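PDB 2XGR: SPD1 nuclease from Streptococcus pyogenes, which probably hydrolyses DNA as a secreted, metal-dependent endonuclease of the His-Me finger superfamily. Local coordinates for residues L122-F127 against L179-P185. Numbering follows the deposited sequence. Where two conformers were deposited one is given.
Sequences LVGYQF and LDYKVTP
Val-183 meets Leu-122 at one tight end of this buried contact, where the two CA atoms are 5.5 Å apart. Both methyls of Val-183 lie over the same face of the Leu-122 carbonyl, CG1 and CG2 each 3.4 Å from its O. CG1 also meets the leucine CB at 3.8 Å. With CG of Leu-122 anti to its own carbonyl carbon (chi1 -66°), the isobutyl group runs on to Pro-185, crossing it at about a right angle, and both leucine methyls lie 3.9 Å from CD of Pro-185.

Packing is looser at Val-123, whose CG2 reaches CG2 of Val-183 at 4.0 Å and CD2 of Tyr-181 at 4.2 Å. It closes again at the rings of Phe-127 and Tyr-181, which meet obliquely, planes at 84° and centroids 5.8 Å apart, with their CD2 atoms 3.8 Å from each other. CD2 of Leu-179 approaches the Phe-127 ring obliquely near its rim. No hydrogen bond joins the segments, and the side chains of the partly exposed Tyr-125 and Gln-126 stay well clear of the strand. The hydroxyl of Tyr-181 is hydrogen-bonded to OE1 of Glu-164, which also accepts Gly-124 N at the N-cap of the short helix 125-128, so one carboxylate oxygen ties both sides together.

Apolar contacts thus seat the turn leading into helix 125-128 on strand 178-186 of the antiparallel sheet. That strand pairs with strands 76-80 and 196-204; Ser-76 touches Leu-122 and Val-123, Ile-197 touches Val-183 and Pro-185, and helix 160-173 packs against Phe-127 and Leu-179.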
loop_
_atom_site.group_PDB
_atom_site.type_symbol
_atom_site.label_atom_id
_atom_site.label_comp_id
_atom_site.label_asym_id
_atom_site.label_seq_id
_atom_site.Cartn_x
_atom_site.Cartn_y
_atom_site.Cartn_z
ATOM N N LEU A 122 -3.135 1.054 -6.035
ATOM C CA LEU A 122 -3.132 0.208 -4.828
ATOM C C LEU A 122 -1.668 0.151 -4.295
ATOM O O LEU A 122 -1.364 0.805 -3.318
ATOM C CB LEU A 122 -3.681 -1.194 -5.126
ATOM C CG LEU A 122 -5.213 -1.164 -5.524
ATOM C CD1 LEU A 122 -5.650 -2.660 -5.892
ATOM C CD2 LEU A 122 -6.070 -0.719 -4.308
ATOM N N VAL A 123 -0.782 -0.545 -5.001
ATOM C CA VAL A 123 0.650 -0.463 -4.676
ATOM C C VAL A 123 1.237 0.785 -5.393
ATOM O O VAL A 123 1.076 0.921 -6.599
ATOM C CB VAL A 123 1.379 -1.743 -5.086
ATOM C CG1 VAL A 123 2.933 -1.524 -5.018
ATOM C CG2 VAL A 123 1.044 -2.893 -4.116
ATOM N N GLY A 124 1.800 1.754 -4.641
ATOM C CA GLY A 124 2.272 2.983 -5.300
ATOM C C GLY A 124 3.279 2.742 -6.419
ATOM O O GLY A 124 4.092 1.766 -6.432
ATOM N N TYR A 125 3.317 3.741 -7.297
ATOM C CA TYR A 125 4.111 3.607 -8.523
ATOM C C TYR A 125 5.574 3.265 -8.323
ATOM O O TYR A 125 6.099 2.402 -9.043
ATOM C CB TYR A 125 4.022 4.976 -9.295
ATOM C CG TYR A 125 4.755 4.906 -10.585
ATOM C CD1 TYR A 125 4.261 4.183 -11.668
ATOM C CD2 TYR A 125 6.011 5.455 -10.686
ATOM C CE1 TYR A 125 4.940 4.137 -12.897
ATOM C CE2 TYR A 125 6.702 5.434 -11.923
ATOM C CZ TYR A 125 6.187 4.712 -12.979
ATOM O OH TYR A 125 6.882 4.650 -14.181
ATOM N N GLN A 126 6.274 3.940 -7.402
ATOM C CA GLN A 126 7.726 3.735 -7.368
ATOM C C GLN A 126 8.070 2.357 -6.834
ATOM O O GLN A 126 9.198 1.885 -6.967
ATOM C CB GLN A 126 8.424 4.810 -6.532
ATOM C CG GLN A 126 8.331 6.205 -7.136
ATOM C CD GLN A 126 9.415 7.127 -6.631
ATOM O OE1 GLN A 126 9.878 8.041 -7.365
ATOM N NE2 GLN A 126 9.782 6.970 -5.405
ATOM N N PHE A 127 7.079 1.629 -6.314
ATOM C CA PHE A 127 7.355 0.249 -5.946
ATOM C C PHE A 127 7.152 -0.632 -7.142
ATOM O O PHE A 127 7.962 -1.499 -7.413
ATOM C CB PHE A 127 6.445 -0.256 -4.801
ATOM C CG PHE A 127 6.707 0.420 -3.472
ATOM C CD1 PHE A 127 7.999 0.925 -3.144
ATOM C CD2 PHE A 127 5.718 0.496 -2.522
ATOM C CE1 PHE A 127 8.274 1.521 -1.871
ATOM C CE2 PHE A 127 5.959 1.119 -1.261
ATOM C CZ PHE A 127 7.237 1.600 -0.924
ATOM N N LEU A 179 10.770 -6.102 1.186
ATOM C CA LEU A 179 9.453 -5.679 1.694
ATOM C C LEU A 179 8.405 -6.536 1.020
ATOM O O LEU A 179 8.386 -6.649 -0.237
ATOM C CB LEU A 179 9.265 -4.220 1.301
ATOM C CG LEU A 179 7.808 -3.701 1.520
ATOM C CD1 LEU A 179 7.390 -3.769 3.050
ATOM C CD2 LEU A 179 7.659 -2.251 0.955
ATOM N N ASP A 180 7.506 -7.127 1.816
ATOM C CA ASP A 180 6.343 -7.784 1.239
ATOM C C ASP A 180 5.202 -6.838 1.576
ATOM O O ASP A 180 4.929 -6.534 2.756
ATOM C CB ASP A 180 6.143 -9.183 1.895
ATOM C CG ASP A 180 4.910 -9.907 1.363
ATOM O OD1 ASP A 180 3.793 -9.473 1.651
ATOM O OD2 ASP A 180 5.101 -10.880 0.575
ATOM N N TYR A 181 4.454 -6.407 0.552
ATOM C CA TYR A 181 3.494 -5.362 0.773
ATOM C C TYR A 181 2.249 -5.640 -0.085
ATOM O O TYR A 181 2.339 -5.780 -1.310
ATOM C CB TYR A 181 4.171 -4.009 0.348
ATOM C CG TYR A 181 3.287 -2.761 0.331
ATOM C CD1 TYR A 181 2.369 -2.465 1.376
ATOM C CD2 TYR A 181 3.337 -1.875 -0.738
ATOM C CE1 TYR A 181 1.575 -1.287 1.332
ATOM C CE2 TYR A 181 2.524 -0.700 -0.802
ATOM C CZ TYR A 181 1.664 -0.425 0.257
ATOM O OH TYR A 181 0.936 0.736 0.208
ATOM N N LYS A 182 1.087 -5.730 0.575
ATOM C CA LYS A 182 -0.155 -6.069 -0.126
ATOM C C LYS A 182 -1.139 -4.946 0.154
ATOM O O LYS A 182 -1.273 -4.517 1.317
ATOM C CB LYS A 182 -0.698 -7.405 0.431
ATOM C CG LYS A 182 -1.914 -7.853 -0.417
ATOM C CD LYS A 182 -2.565 -9.142 0.200
ATOM C CE LYS A 182 -3.709 -9.620 -0.688
ATOM N NZ LYS A 182 -4.266 -10.851 0.008
ATOM N N VAL A 183 -1.796 -4.452 -0.900
ATOM C CA VAL A 183 -2.815 -3.413 -0.754
ATOM C C VAL A 183 -4.137 -3.992 -1.266
ATOM O O VAL A 183 -4.256 -4.452 -2.409
ATOM C CB VAL A 183 -2.406 -2.115 -1.532
ATOM C CG1 VAL A 183 -3.526 -1.036 -1.363
ATOM C CG2 VAL A 183 -1.015 -1.624 -0.979
ATOM N N THR A 184 -5.124 -4.011 -0.378
ATOM C CA THR A 184 -6.465 -4.641 -0.713
ATOM C C THR A 184 -7.605 -3.659 -0.516
ATOM O O THR A 184 -7.801 -3.143 0.628
ATOM C CB THR A 184 -6.721 -5.873 0.220
ATOM O OG1 THR A 184 -5.611 -6.785 0.216
ATOM C CG2 THR A 184 -8.048 -6.581 -0.122
ATOM N N PRO A 185 -8.355 -3.355 -1.590
ATOM C CA PRO A 185 -9.518 -2.484 -1.451
ATOM C C PRO A 185 -10.649 -3.307 -0.831
ATOM O O PRO A 185 -10.763 -4.506 -1.150
ATOM C CB PRO A 185 -9.815 -2.043 -2.893
ATOM C CG PRO A 185 -9.320 -3.212 -3.805
ATOM C CD PRO A 185 -8.085 -3.754 -2.982
#